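PDB 1TPY: cyclopropane mycolic acid synthase MmaA2 from Mycobacterium tuberculosis, which catalyses the transfer of a methylene group from S-adenosyl-L-methionine to a double bond of mycolic acids, forming a cis cyclopropane ring. Local coordinates for residues Asp28-Tyr33 with Ala48-Ile53; Ser34-Glu39 with Ala233-Leu238; Arg225-Pro230 with Tyr277-Gln282. One frame throughout, in Å; residues are numbered along the deposited sequence.

In the fold
Contacts 1 and 2 are neighbours in space, their centres about 9 Å apart, and share the loop between helices 20-24 and 45-57: residues 28-33 pack on helix 45-57, and residues 34-39 pack on helix 229-245. Along the chain the segments of contacts 1 and 2 interleave, as do those of 2 and 3, whereas contact 3 lies wholly after contact 1. Lys52 of contact 1 joins them through Ser34 and Cys35, and both touch S-adenosyl-L-homocysteine. Contact 3, centred about 11 Å from contact 2 and about 17 Å from contact 1, pairs strands 221-227 and 278-286 at one margin of the seven-stranded sheet. Because helix 229-245 follows directly on strand 221-227, contacts 2 and 3 tie the cofactor-binding loop to that margin.

Contact 1. Residues Asp28-Tyr33 with Ala48-Ile53. With SAH (S-adenosyl-L-homocysteine), chain C; 16A (cetyl-trimethyl-ammonium), chain D.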
loop_
_atom_site.group_PDB
_atom_site.type_symbol
_atom_site.label_atom_id
_atom_site.label_comp_id
_atom_site.label_asym_id
_atom_site.label_seq_id
_atom_site.Cartn_x
_atom_site.Cartn_y
_atom_site.Cartn_z
ATOM N N ASP A 28 -0.864 -9.842 -9.445
ATOM C CA ASP A 28 0.199 -10.343 -10.304
ATOM C C ASP A 28 0.908 -11.414 -9.474
ATOM O O ASP A 28 0.658 -11.537 -8.276
ATOM C CB ASP A 28 1.178 -9.231 -10.681
ATOM C CG ASP A 28 2.107 -8.872 -9.547
ATOM O OD1 ASP A 28 1.705 -8.095 -8.653
ATOM O OD2 ASP A 28 3.238 -9.388 -9.544
ATOM N N PRO A 29 1.801 -12.202 -10.094
ATOM C CA PRO A 29 2.513 -13.257 -9.364
ATOM C C PRO A 29 3.201 -12.872 -8.049
ATOM O O PRO A 29 3.270 -13.693 -7.134
ATOM C CB PRO A 29 3.495 -13.783 -10.406
ATOM C CG PRO A 29 2.720 -13.623 -11.690
ATOM C CD PRO A 29 2.141 -12.237 -11.529
ATOM N N THR A 30 3.706 -11.645 -7.947
ATOM C CA THR A 30 4.389 -11.203 -6.729
ATOM C C THR A 30 3.396 -10.848 -5.628
ATOM O O THR A 30 3.789 -10.508 -4.513
ATOM C CB THR A 30 5.238 -9.942 -6.963
ATOM O OG1 THR A 30 4.368 -8.815 -7.119
ATOM C CG2 THR A 30 6.102 -10.089 -8.204
ATOM N N GLN A 31 2.111 -10.903 -5.953
ATOM C CA GLN A 31 1.062 -10.586 -4.993
ATOM C C GLN A 31 1.187 -9.156 -4.461
ATOM O O GLN A 31 0.851 -8.874 -3.308
ATOM C CB GLN A 31 1.086 -11.583 -3.826
ATOM C CG GLN A 31 1.112 -13.048 -4.241
ATOM C CD GLN A 31 -0.024 -13.425 -5.178
ATOM O OE1 GLN A 31 -1.197 -13.179 -4.888
ATOM N NE2 GLN A 31 0.323 -14.035 -6.310
ATOM N N THR A 32 1.691 -8.255 -5.299
ATOM C CA THR A 32 1.799 -6.859 -4.907
ATOM C C THR A 32 0.356 -6.373 -4.959
ATOM O O THR A 32 -0.391 -6.720 -5.869
ATOM C CB THR A 32 2.674 -6.057 -5.887
ATOM O OG1 THR A 32 4.014 -6.564 -5.851
ATOM C CG2 THR A 32 2.690 -4.592 -5.497
ATOM N N TYR A 33 -0.040 -5.586 -3.970
ATOM C CA TYR A 33 -1.412 -5.124 -3.891
ATOM C C TYR A 33 -1.417 -3.617 -3.691
ATOM O O TYR A 33 -1.747 -3.119 -2.617
ATOM C CB TYR A 33 -2.087 -5.839 -2.720
ATOM C CG TYR A 33 -3.599 -5.844 -2.729
ATOM C CD1 TYR A 33 -4.302 -6.415 -1.672
ATOM C CD2 TYR A 33 -4.324 -5.285 -3.781
ATOM C CE1 TYR A 33 -5.685 -6.433 -1.654
ATOM C CE2 TYR A 33 -5.721 -5.298 -3.776
ATOM C CZ TYR A 33 -6.390 -5.879 -2.701
ATOM O OH TYR A 33 -7.763 -5.917 -2.666
ATOM N N ALA A 48 5.253 -4.011 -14.218
ATOM C CA ALA A 48 4.895 -2.677 -13.738
ATOM C C ALA A 48 4.922 -2.620 -12.212
ATOM O O ALA A 48 5.221 -1.581 -11.633
ATOM C CB ALA A 48 3.509 -2.280 -14.255
ATOM N N GLN A 49 4.603 -3.733 -11.559
ATOM C CA GLN A 49 4.625 -3.762 -10.101
ATOM C C GLN A 49 6.073 -3.698 -9.627
ATOM O O GLN A 49 6.391 -2.993 -8.677
ATOM C CB GLN A 49 3.938 -5.022 -9.574
ATOM C CG GLN A 49 2.421 -5.001 -9.752
ATOM C CD GLN A 49 1.738 -3.915 -8.921
ATOM O OE1 GLN A 49 2.377 -2.967 -8.460
ATOM N NE2 GLN A 49 0.434 -4.047 -8.740
ATOM N N ILE A 50 6.948 -4.441 -10.299
ATOM C CA ILE A 50 8.367 -4.435 -9.962
ATOM C C ILE A 50 8.901 -3.028 -10.204
ATOM O O ILE A 50 9.735 -2.527 -9.443
ATOM C CB ILE A 50 9.158 -5.425 -10.843
ATOM C CG1 ILE A 50 8.708 -6.855 -10.551
ATOM C CG2 ILE A 50 10.650 -5.259 -10.599
ATOM C CD1 ILE A 50 8.965 -7.296 -9.118
ATOM N N ALA A 51 8.414 -2.386 -11.264
ATOM C CA ALA A 51 8.844 -1.026 -11.576
ATOM C C ALA A 51 8.451 -0.088 -10.436
ATOM O O ALA A 51 9.254 0.739 -9.992
ATOM C CB ALA A 51 8.217 -0.560 -12.881
ATOM N N LYS A 52 7.214 -0.210 -9.961
ATOM C CA LYS A 52 6.754 0.639 -8.860
ATOM C C LYS A 52 7.617 0.395 -7.617
ATOM O O LYS A 52 7.964 1.332 -6.902
ATOM C CB LYS A 52 5.274 0.357 -8.553
ATOM C CG LYS A 52 4.741 1.013 -7.280
ATOM C CD LYS A 52 5.013 0.160 -6.039
ATOM C CE LYS A 52 4.345 -1.216 -6.144
ATOM N NZ LYS A 52 2.860 -1.143 -6.344
ATOM N N ILE A 53 7.965 -0.865 -7.374
ATOM C CA ILE A 53 8.793 -1.229 -6.229
ATOM C C ILE A 53 10.129 -0.495 -6.318
ATOM O O ILE A 53 10.511 0.240 -5.405
ATOM C CB ILE A 53 9.070 -2.751 -6.202
ATOM C CG1 ILE A 53 7.752 -3.523 -6.104
ATOM C CG2 ILE A 53 10.005 -3.098 -5.052
ATOM C CD1 ILE A 53 6.915 -3.151 -4.918
HETATM N N SAH C . 2.777 -2.780 0.884
HETATM C CA SAH C . 2.187 -3.951 0.236
HETATM C CB SAH C . 0.795 -4.295 0.825
HETATM C CG SAH C . -0.282 -3.210 0.800
HETATM S SD SAH C . -1.861 -3.755 1.506
HETATM C C SAH C . 2.069 -3.737 -1.274
HETATM O O SAH C . 2.304 -2.601 -1.726
HETATM O OXT SAH C . 1.728 -4.699 -1.988
HETATM C "C5'" SAH C . -1.933 -2.818 3.056
HETATM C "C4'" SAH C . -0.890 -3.343 4.055
HETATM O "O4'" SAH C . -0.655 -2.432 5.156
HETATM C "C3'" SAH C . -1.273 -4.680 4.687
HETATM O "O3'" SAH C . -0.110 -5.526 4.732
HETATM C "C2'" SAH C . -1.741 -4.298 6.062
HETATM O "O2'" SAH C . -1.657 -5.404 6.977
HETATM C "C1'" SAH C . -0.814 -3.170 6.377
HETATM N N9 SAH C . -1.271 -2.260 7.508
HETATM C C8 SAH C . -2.428 -1.575 7.703
HETATM N N7 SAH C . -2.508 -0.870 8.786
HETATM C C5 SAH C . -1.267 -1.108 9.385
HETATM C C6 SAH C . -0.658 -0.664 10.590
HETATM N N6 SAH C . -1.267 0.156 11.443
HETATM N N1 SAH C . 0.612 -1.108 10.875
HETATM C C2 SAH C . 1.239 -1.943 10.013
HETATM N N3 SAH C . 0.769 -2.429 8.854
HETATM C C4 SAH C . -0.506 -1.961 8.601
HETATM C C1 16A D . -7.276 -0.371 -5.053
HETATM C C2 16A D . -7.953 0.318 -3.869
HETATM C C3 16A D . -8.504 1.690 -4.291
HETATM C C4 16A D . -9.224 2.471 -3.200
HETATM C C5 16A D . -9.713 3.810 -3.777
HETATM C C6 16A D . -10.464 4.721 -2.794
HETATM C C7 16A D . -11.815 4.236 -2.211
HETATM C C8 16A D . -12.324 4.898 -0.907
HETATM C C9 16A D . -11.335 4.974 0.281
HETATM C C10 16A D . -10.870 3.626 0.882
HETATM C C11 16A D . -9.568 3.667 1.721
HETATM C C12 16A D . -8.885 2.308 1.938
HETATM C C13 16A D . -7.684 2.111 1.006
HETATM C C14 16A D . -7.075 0.720 1.166
HETATM C C15 16A D . -6.072 0.529 0.016
HETATM C C16 16A D . -5.559 -0.924 0.066
HETATM N N1 16A D . -4.581 -1.589 -0.900
HETATM C C17 16A D . -4.189 -2.874 -0.890
HETATM C C18 16A D . -5.012 -1.369 -2.333
HETATM C C19 16A D . -3.249 -0.880 -0.793
HETATM O O HOH W 1 -0.557 -6.861 -8.553
#
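Thr32 and Gln49 run alongside each other head to tail, and these two residues bury more surface than any others in the contact. CG2 of Thr32, anti to its backbone N, lies 3.4 Å from Gln49 OE1 and meets the ammonium end of Lys52 tip to tip. The Gln49 chain turns at chi2 (-65°), which brings its amide against this methyl and leaves CG beside Asp28, 3.4 Å from OD1. The carboxylate and amide planes there are 38° apart. At the outer end, Thr30 CG2 touches Ile50 CD1 at 4.1 Å.

Polar groups are joined through one water, which accepts from Gln49 NE2 and from Asp28 N and donates to Asp28 OD1 (2.6 Å) and Thr32 O. Gln49 NE2 also bonds Ser34 O. Asp28 OD2 is gripped twice: by Thr30 OG1 on its syn lone pair at 2.7 Å, and by Thr30 N from above the carboxylate plane; the latter bond closes an Asx turn within the type I beta turn Asp28-Gln31. Lys52 NZ donates to Gln49 OE1 at 2.8 Å, and also to Ser34 OG and Cys35 O. Tyr33 N then reaches OXT of S-adenosyl-L-homocysteine at 2.8 Å in a nearly straight bond (176°), while C17 of cetyl-trimethyl-ammonium lies 3.5 Å above the Tyr33 ring. The contact thus lies next to the loop backbone that binds the carboxylate of S-adenosyl-L-homocysteine.

The loop and helix 45-57 both meet helix 77-86, through Thr30, Ile50 and Ile53, while Gln49 also reaches Thr235 and Trp239 of helix 229-245.

Contact 2. Residues Ser34-Glu39 with Ala233-Leu238. With SAH (S-adenosyl-L-homocysteine), chain C; CO3 (carbonate ion), chain B.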
loop_
_atom_site.group_PDB
_atom_site.type_symbol
_atom_site.label_atom_id
_atom_site.label_comp_id
_atom_site.label_asym_id
_atom_site.label_seq_id
_atom_site.Cartn_x
_atom_site.Cartn_y
_atom_site.Cartn_z
ATOM N N SER A 34 -1.042 -2.904 -4.748
ATOM C CA SER A 34 -0.962 -1.453 -4.738
ATOM C C SER A 34 -0.732 -0.977 -6.174
ATOM O O SER A 34 -0.389 -1.766 -7.048
ATOM C CB SER A 34 0.194 -1.005 -3.835
ATOM O OG SER A 34 1.387 -1.718 -4.143
ATOM N N CYS A 35 -0.909 0.317 -6.413
ATOM C CA CYS A 35 -0.746 0.864 -7.754
ATOM C C CYS A 35 0.584 0.545 -8.448
ATOM O O CYS A 35 1.664 0.820 -7.920
ATOM C CB CYS A 35 -0.938 2.377 -7.727
ATOM S SG CYS A 35 -0.858 3.126 -9.380
ATOM N N ALA A 36 0.489 -0.013 -9.650
ATOM C CA ALA A 36 1.673 -0.362 -10.432
ATOM C C ALA A 36 2.198 0.873 -11.170
ATOM O O ALA A 36 1.569 1.925 -11.145
ATOM C CB ALA A 36 1.326 -1.460 -11.424
ATOM N N HIS A 37 3.349 0.746 -11.824
ATOM C CA HIS A 37 3.921 1.871 -12.565
ATOM C C HIS A 37 4.360 1.421 -13.952
ATOM O O HIS A 37 5.475 0.926 -14.124
ATOM C CB HIS A 37 5.117 2.448 -11.815
ATOM C CG HIS A 37 5.661 3.700 -12.426
ATOM N ND1 HIS A 37 4.883 4.816 -12.652
ATOM C CD2 HIS A 37 6.909 4.020 -12.843
ATOM C CE1 HIS A 37 5.629 5.770 -13.179
ATOM N NE2 HIS A 37 6.862 5.312 -13.306
ATOM N N PHE A 38 3.480 1.602 -14.935
ATOM C CA PHE A 38 3.751 1.197 -16.310
ATOM C C PHE A 38 4.684 2.148 -17.048
ATOM O O PHE A 38 4.242 3.108 -17.673
ATOM C CB PHE A 38 2.428 1.050 -17.074
ATOM C CG PHE A 38 1.475 0.072 -16.439
ATOM C CD1 PHE A 38 0.747 0.426 -15.304
ATOM C CD2 PHE A 38 1.358 -1.223 -16.932
ATOM C CE1 PHE A 38 -0.079 -0.498 -14.667
ATOM C CE2 PHE A 38 0.537 -2.156 -16.305
ATOM C CZ PHE A 38 -0.183 -1.796 -15.170
ATOM N N GLU A 39 5.979 1.860 -16.971
ATOM C CA GLU A 39 7.005 2.670 -17.617
ATOM C C GLU A 39 7.069 2.437 -19.116
ATOM O O GLU A 39 7.456 3.329 -19.867
ATOM C CB GLU A 39 8.356 2.395 -16.968
ATOM C CG GLU A 39 8.385 2.860 -15.534
ATOM C CD GLU A 39 9.672 2.528 -14.820
ATOM O OE1 GLU A 39 9.803 2.944 -13.650
ATOM O OE2 GLU A 39 10.542 1.854 -15.416
ATOM N N ALA A 233 -5.814 3.336 -12.472
ATOM C CA ALA A 233 -7.000 2.928 -13.211
ATOM C C ALA A 233 -6.653 1.666 -13.987
ATOM O O ALA A 233 -7.398 0.679 -13.972
ATOM C CB ALA A 233 -7.434 4.036 -14.163
ATOM N N ARG A 234 -5.504 1.698 -14.649
ATOM C CA ARG A 234 -5.044 0.557 -15.426
ATOM C C ARG A 234 -4.725 -0.631 -14.523
ATOM O O ARG A 234 -5.053 -1.778 -14.853
ATOM C CB ARG A 234 -3.805 0.925 -16.236
ATOM C CG ARG A 234 -3.379 -0.190 -17.153
ATOM C CD ARG A 234 -2.251 0.227 -18.059
ATOM N NE ARG A 234 -1.842 -0.897 -18.890
ATOM C CZ ARG A 234 -0.782 -0.885 -19.690
ATOM N NH1 ARG A 234 -0.022 0.200 -19.771
ATOM N NH2 ARG A 234 -0.473 -1.966 -20.393
ATOM N N THR A 235 -4.075 -0.367 -13.392
ATOM C CA THR A 235 -3.747 -1.441 -12.465
ATOM C C THR A 235 -5.064 -2.092 -12.056
ATOM O O THR A 235 -5.201 -3.309 -12.078
ATOM C CB THR A 235 -3.034 -0.915 -11.201
ATOM O OG1 THR A 235 -1.779 -0.327 -11.566
ATOM C CG2 THR A 235 -2.787 -2.059 -10.211
ATOM N N LEU A 236 -6.034 -1.261 -11.705
ATOM C CA LEU A 236 -7.344 -1.735 -11.291
ATOM C C LEU A 236 -8.080 -2.509 -12.385
ATOM O O LEU A 236 -8.748 -3.503 -12.094
ATOM C CB LEU A 236 -8.180 -0.551 -10.798
ATOM C CG LEU A 236 -7.782 -0.097 -9.385
ATOM C CD1 LEU A 236 -8.337 1.275 -9.068
ATOM C CD2 LEU A 236 -8.290 -1.117 -8.383
ATOM N N ASP A 237 -7.960 -2.062 -13.636
ATOM C CA ASP A 237 -8.612 -2.750 -14.749
ATOM C C ASP A 237 -8.018 -4.152 -14.872
ATOM O O ASP A 237 -8.739 -5.136 -15.051
ATOM C CB ASP A 237 -8.390 -2.012 -16.083
ATOM C CG ASP A 237 -9.086 -0.656 -16.140
ATOM O OD1 ASP A 237 -10.143 -0.494 -15.502
ATOM O OD2 ASP A 237 -8.576 0.240 -16.846
ATOM N N LEU A 238 -6.694 -4.232 -14.782
ATOM C CA LEU A 238 -6.003 -5.508 -14.895
ATOM C C LEU A 238 -6.405 -6.472 -13.777
ATOM O O LEU A 238 -6.623 -7.660 -14.029
ATOM C CB LEU A 238 -4.488 -5.275 -14.916
ATOM C CG LEU A 238 -4.006 -4.608 -16.211
ATOM C CD1 LEU A 238 -2.615 -4.064 -16.029
ATOM C CD2 LEU A 238 -4.038 -5.614 -17.358
HETATM N N SAH C . 2.777 -2.780 0.884
HETATM C CA SAH C . 2.187 -3.951 0.236
HETATM C CB SAH C . 0.795 -4.295 0.825
HETATM C CG SAH C . -0.282 -3.210 0.800
HETATM S SD SAH C . -1.861 -3.755 1.506
HETATM C C SAH C . 2.069 -3.737 -1.274
HETATM O O SAH C . 2.304 -2.601 -1.726
HETATM O OXT SAH C . 1.728 -4.699 -1.988
HETATM C "C5'" SAH C . -1.933 -2.818 3.056
HETATM C "C4'" SAH C . -0.890 -3.343 4.055
HETATM O "O4'" SAH C . -0.655 -2.432 5.156
HETATM C "C3'" SAH C . -1.273 -4.680 4.687
HETATM O "O3'" SAH C . -0.110 -5.526 4.732
HETATM C "C2'" SAH C . -1.741 -4.298 6.062
HETATM O "O2'" SAH C . -1.657 -5.404 6.977
HETATM C "C1'" SAH C . -0.814 -3.170 6.377
HETATM N N9 SAH C . -1.271 -2.260 7.508
HETATM C C8 SAH C . -2.428 -1.575 7.703
HETATM N N7 SAH C . -2.508 -0.870 8.786
HETATM C C5 SAH C . -1.267 -1.108 9.385
HETATM C C6 SAH C . -0.658 -0.664 10.590
HETATM N N6 SAH C . -1.267 0.156 11.443
HETATM N N1 SAH C . 0.612 -1.108 10.875
HETATM C C2 SAH C . 1.239 -1.943 10.013
HETATM N N3 SAH C . 0.769 -2.429 8.854
HETATM C C4 SAH C . -0.506 -1.961 8.601
HETATM C C CO3 B . -1.883 2.332 -2.970
HETATM O O1 CO3 B . -1.217 2.139 -4.291
HETATM O O2 CO3 B . -3.005 1.645 -2.671
HETATM O O3 CO3 B . -1.364 3.205 -2.070
#
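The Phe38 ring carries Arg234 over one face and has Thr235 OG1 at its edge, in the ring plane. Arg234 CD stands 3.8 Å from the ring centroid and 1° off the ring normal, a CH-pi contact. The guanidinium beyond it is stacked on the same ring, with planes 16° apart and centres 4.1 Å apart. On the guanidinium side, Phe38 CD2 lies over one face. An extended Arg234 chain, with CG anti to the backbone N, lays its methylenes and its charged group along the ring one after the other. The arrangement is consistent with a cation-pi contribution, and Arg234 NH2 is also held by the backbone O of Glu41. Leu238 CD1 meets Phe38 CZ tip to tip at 3.4 Å, approaching obliquely.

The edge contact of Thr235 OG1 to Phe38 CE1, at 3.5 Å, accompanies a bond to the loop backbone. Ala36 N donates to Thr235 OG1 at 3.0 Å with an angle of 153°, and OG1 is in turn hydrogen-bonded to the backbone O of His231, one turn earlier in the helix. Ala36 CB lies 3.3 Å from the same hydroxyl oxygen.

Toward the active site, Ser34 OG donates to O of S-adenosyl-L-homocysteine at 2.7 Å, and Cys35 N donates to O1 of the carbonate ion, probably from the crystallisation liquor, which Tyr232 and His167 also bind. One short loop thus links helix 229-245 to both bound groups.

Ala36 and Phe38 also pack on helix 45-57, through Ala48, so the loop lies between that helix and helix 229-245. Behind the latter, Leu236 packs on helix 256-275, touching Cys269, probably an active-site residue.

Contact 3. Residues Arg225-Pro230 with Tyr277-Gln282; sequences RQSLQP and YIDVNQ
Gln226 and Gln282 form an antiparallel hydrogen-bonded pair, with Gln226 N to Gln282 O at 2.9 Å and Gln282 N to Gln226 O at 2.7 Å, and the strand axes, 4.5 Å apart at closest, run at 141°; Ser227 and Asn281 follow as a non-hydrogen-bonded pair. One further backbone bond, Leu228 N to Val280 O, carries the pairing up to the N-cap of helix 229-245.

Side chains reinforce the pairing. Ser227 OG, anti to its backbone N (chi1 178°), donates to the syn lone pair of Asp279 OD2 at 2.7 Å, while accepting from Gln229 N in an ST turn. Gln229 lies roughly perpendicular to Asp279, and its NE2 donates to Ile278 O at 3.0 Å, from above the carbonyl plane. Leu228 CB packs on Val280 CG1 at 3.6 Å. Arg225 NH1 remains 4.2 Å from Asp279 OD1, too far for a salt bridge, with a water bonded to OD1 and weakly to NH1.

On its other side strand 278-286 pairs with strand 163-171, so it is the antiparallel seventh strand inserted between strands five and six, order 3-2-1-4-5-7-6: the hallmark of the Rossmann-like class I methyltransferase fold.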
loop_
_atom_site.group_PDB
_atom_site.type_symbol
_atom_site.label_atom_id
_atom_site.label_comp_id
_atom_site.label_asym_id
_atom_site.label_seq_id
_atom_site.Cartn_x
_atom_site.Cartn_y
_atom_site.Cartn_z
ATOM N N ARG A 225 6.967 14.818 -4.383
ATOM C CA ARG A 225 5.676 14.148 -4.416
ATOM C C ARG A 225 5.483 13.746 -5.874
ATOM O O ARG A 225 5.570 14.585 -6.770
ATOM C CB ARG A 225 4.518 15.065 -3.996
ATOM C CG ARG A 225 3.156 14.370 -4.154
ATOM C CD ARG A 225 1.978 15.193 -3.644
ATOM N NE ARG A 225 1.723 16.380 -4.454
ATOM C CZ ARG A 225 1.142 16.369 -5.650
ATOM N NH1 ARG A 225 0.743 15.224 -6.194
ATOM N NH2 ARG A 225 0.961 17.508 -6.306
ATOM N N GLN A 226 5.241 12.461 -6.113
ATOM C CA GLN A 226 5.042 11.969 -7.474
ATOM C C GLN A 226 3.726 11.214 -7.570
ATOM O O GLN A 226 3.465 10.294 -6.795
ATOM C CB GLN A 226 6.215 11.070 -7.894
ATOM C CG GLN A 226 5.971 10.236 -9.154
ATOM C CD GLN A 226 7.227 9.507 -9.635
ATOM O OE1 GLN A 226 8.108 9.167 -8.842
ATOM N NE2 GLN A 226 7.302 9.253 -10.939
ATOM N N SER A 227 2.895 11.625 -8.524
ATOM C CA SER A 227 1.597 11.006 -8.737
ATOM C C SER A 227 1.677 9.870 -9.742
ATOM O O SER A 227 2.436 9.936 -10.707
ATOM C CB SER A 227 0.591 12.050 -9.235
ATOM O OG SER A 227 -0.673 11.464 -9.494
ATOM N N LEU A 228 0.894 8.825 -9.499
ATOM C CA LEU A 228 0.828 7.663 -10.384
ATOM C C LEU A 228 -0.638 7.453 -10.756
ATOM O O LEU A 228 -1.031 6.364 -11.171
ATOM C CB LEU A 228 1.358 6.410 -9.669
ATOM C CG LEU A 228 2.871 6.173 -9.564
ATOM C CD1 LEU A 228 3.584 7.425 -9.107
ATOM C CD2 LEU A 228 3.131 5.037 -8.600
ATOM N N GLN A 229 -1.441 8.504 -10.602
ATOM C CA GLN A 229 -2.881 8.447 -10.872
ATOM C C GLN A 229 -3.325 7.626 -12.088
ATOM O O GLN A 229 -4.100 6.682 -11.952
ATOM C CB GLN A 229 -3.448 9.866 -10.989
ATOM C CG GLN A 229 -4.958 9.927 -11.164
ATOM C CD GLN A 229 -5.475 11.354 -11.196
ATOM O OE1 GLN A 229 -5.095 12.144 -12.060
ATOM N NE2 GLN A 229 -6.343 11.691 -10.248
ATOM N N PRO A 230 -2.838 7.972 -13.294
ATOM C CA PRO A 230 -3.222 7.237 -14.505
ATOM C C PRO A 230 -2.884 5.751 -14.453
ATOM O O PRO A 230 -3.519 4.932 -15.117
ATOM C CB PRO A 230 -2.457 7.973 -15.603
ATOM C CG PRO A 230 -1.218 8.413 -14.897
ATOM C CD PRO A 230 -1.778 8.948 -13.600
ATOM N N TYR A 277 -11.419 11.435 -9.120
ATOM C CA TYR A 277 -11.867 11.702 -7.754
ATOM C C TYR A 277 -10.766 11.374 -6.757
ATOM O O TYR A 277 -10.617 12.041 -5.734
ATOM C CB TYR A 277 -13.099 10.863 -7.410
ATOM C CG TYR A 277 -14.374 11.332 -8.064
ATOM C CD1 TYR A 277 -15.026 10.537 -9.000
ATOM C CD2 TYR A 277 -14.927 12.571 -7.746
ATOM C CE1 TYR A 277 -16.197 10.956 -9.609
ATOM C CE2 TYR A 277 -16.102 13.005 -8.350
ATOM C CZ TYR A 277 -16.731 12.192 -9.281
ATOM O OH TYR A 277 -17.885 12.608 -9.895
ATOM N N ILE A 278 -10.000 10.333 -7.076
ATOM C CA ILE A 278 -8.920 9.865 -6.226
ATOM C C ILE A 278 -7.585 9.954 -6.966
ATOM O O ILE A 278 -7.538 9.916 -8.202
ATOM C CB ILE A 278 -9.172 8.398 -5.810
ATOM C CG1 ILE A 278 -10.546 8.273 -5.145
ATOM C CG2 ILE A 278 -8.096 7.927 -4.858
ATOM C CD1 ILE A 278 -10.689 9.066 -3.862
ATOM N N ASP A 279 -6.510 10.079 -6.195
ATOM C CA ASP A 279 -5.151 10.168 -6.731
ATOM C C ASP A 279 -4.327 9.153 -5.929
ATOM O O ASP A 279 -4.836 8.524 -5.001
ATOM C CB ASP A 279 -4.608 11.598 -6.522
ATOM C CG ASP A 279 -3.307 11.868 -7.277
ATOM O OD1 ASP A 279 -2.720 12.960 -7.076
ATOM O OD2 ASP A 279 -2.870 11.010 -8.074
ATOM N N VAL A 280 -3.066 8.982 -6.298
ATOM C CA VAL A 280 -2.168 8.071 -5.596
ATOM C C VAL A 280 -0.807 8.742 -5.723
ATOM O O VAL A 280 -0.380 9.091 -6.828
ATOM C CB VAL A 280 -2.165 6.644 -6.243
ATOM C CG1 VAL A 280 -1.644 6.705 -7.665
ATOM C CG2 VAL A 280 -1.326 5.691 -5.404
ATOM N N ASN A 281 -0.135 8.938 -4.594
ATOM C CA ASN A 281 1.144 9.632 -4.593
ATOM C C ASN A 281 2.271 8.996 -3.803
ATOM O O ASN A 281 2.044 8.288 -2.820
ATOM C CB ASN A 281 0.959 11.057 -4.054
ATOM C CG ASN A 281 0.157 11.941 -4.988
ATOM O OD1 ASN A 281 -1.062 12.071 -4.859
ATOM N ND2 ASN A 281 0.840 12.548 -5.941
ATOM N N GLN A 282 3.493 9.263 -4.248
ATOM C CA GLN A 282 4.681 8.792 -3.555
ATOM C C GLN A 282 5.340 10.031 -2.944
ATOM O O GLN A 282 5.774 10.944 -3.658
ATOM C CB GLN A 282 5.654 8.082 -4.507
ATOM C CG GLN A 282 5.199 6.681 -4.894
ATOM C CD GLN A 282 6.310 5.818 -5.457
ATOM O OE1 GLN A 282 6.147 4.606 -5.617
ATOM N NE2 GLN A 282 7.442 6.431 -5.761
HETATM O O HOH W 2 -1.693 14.833 -8.603
#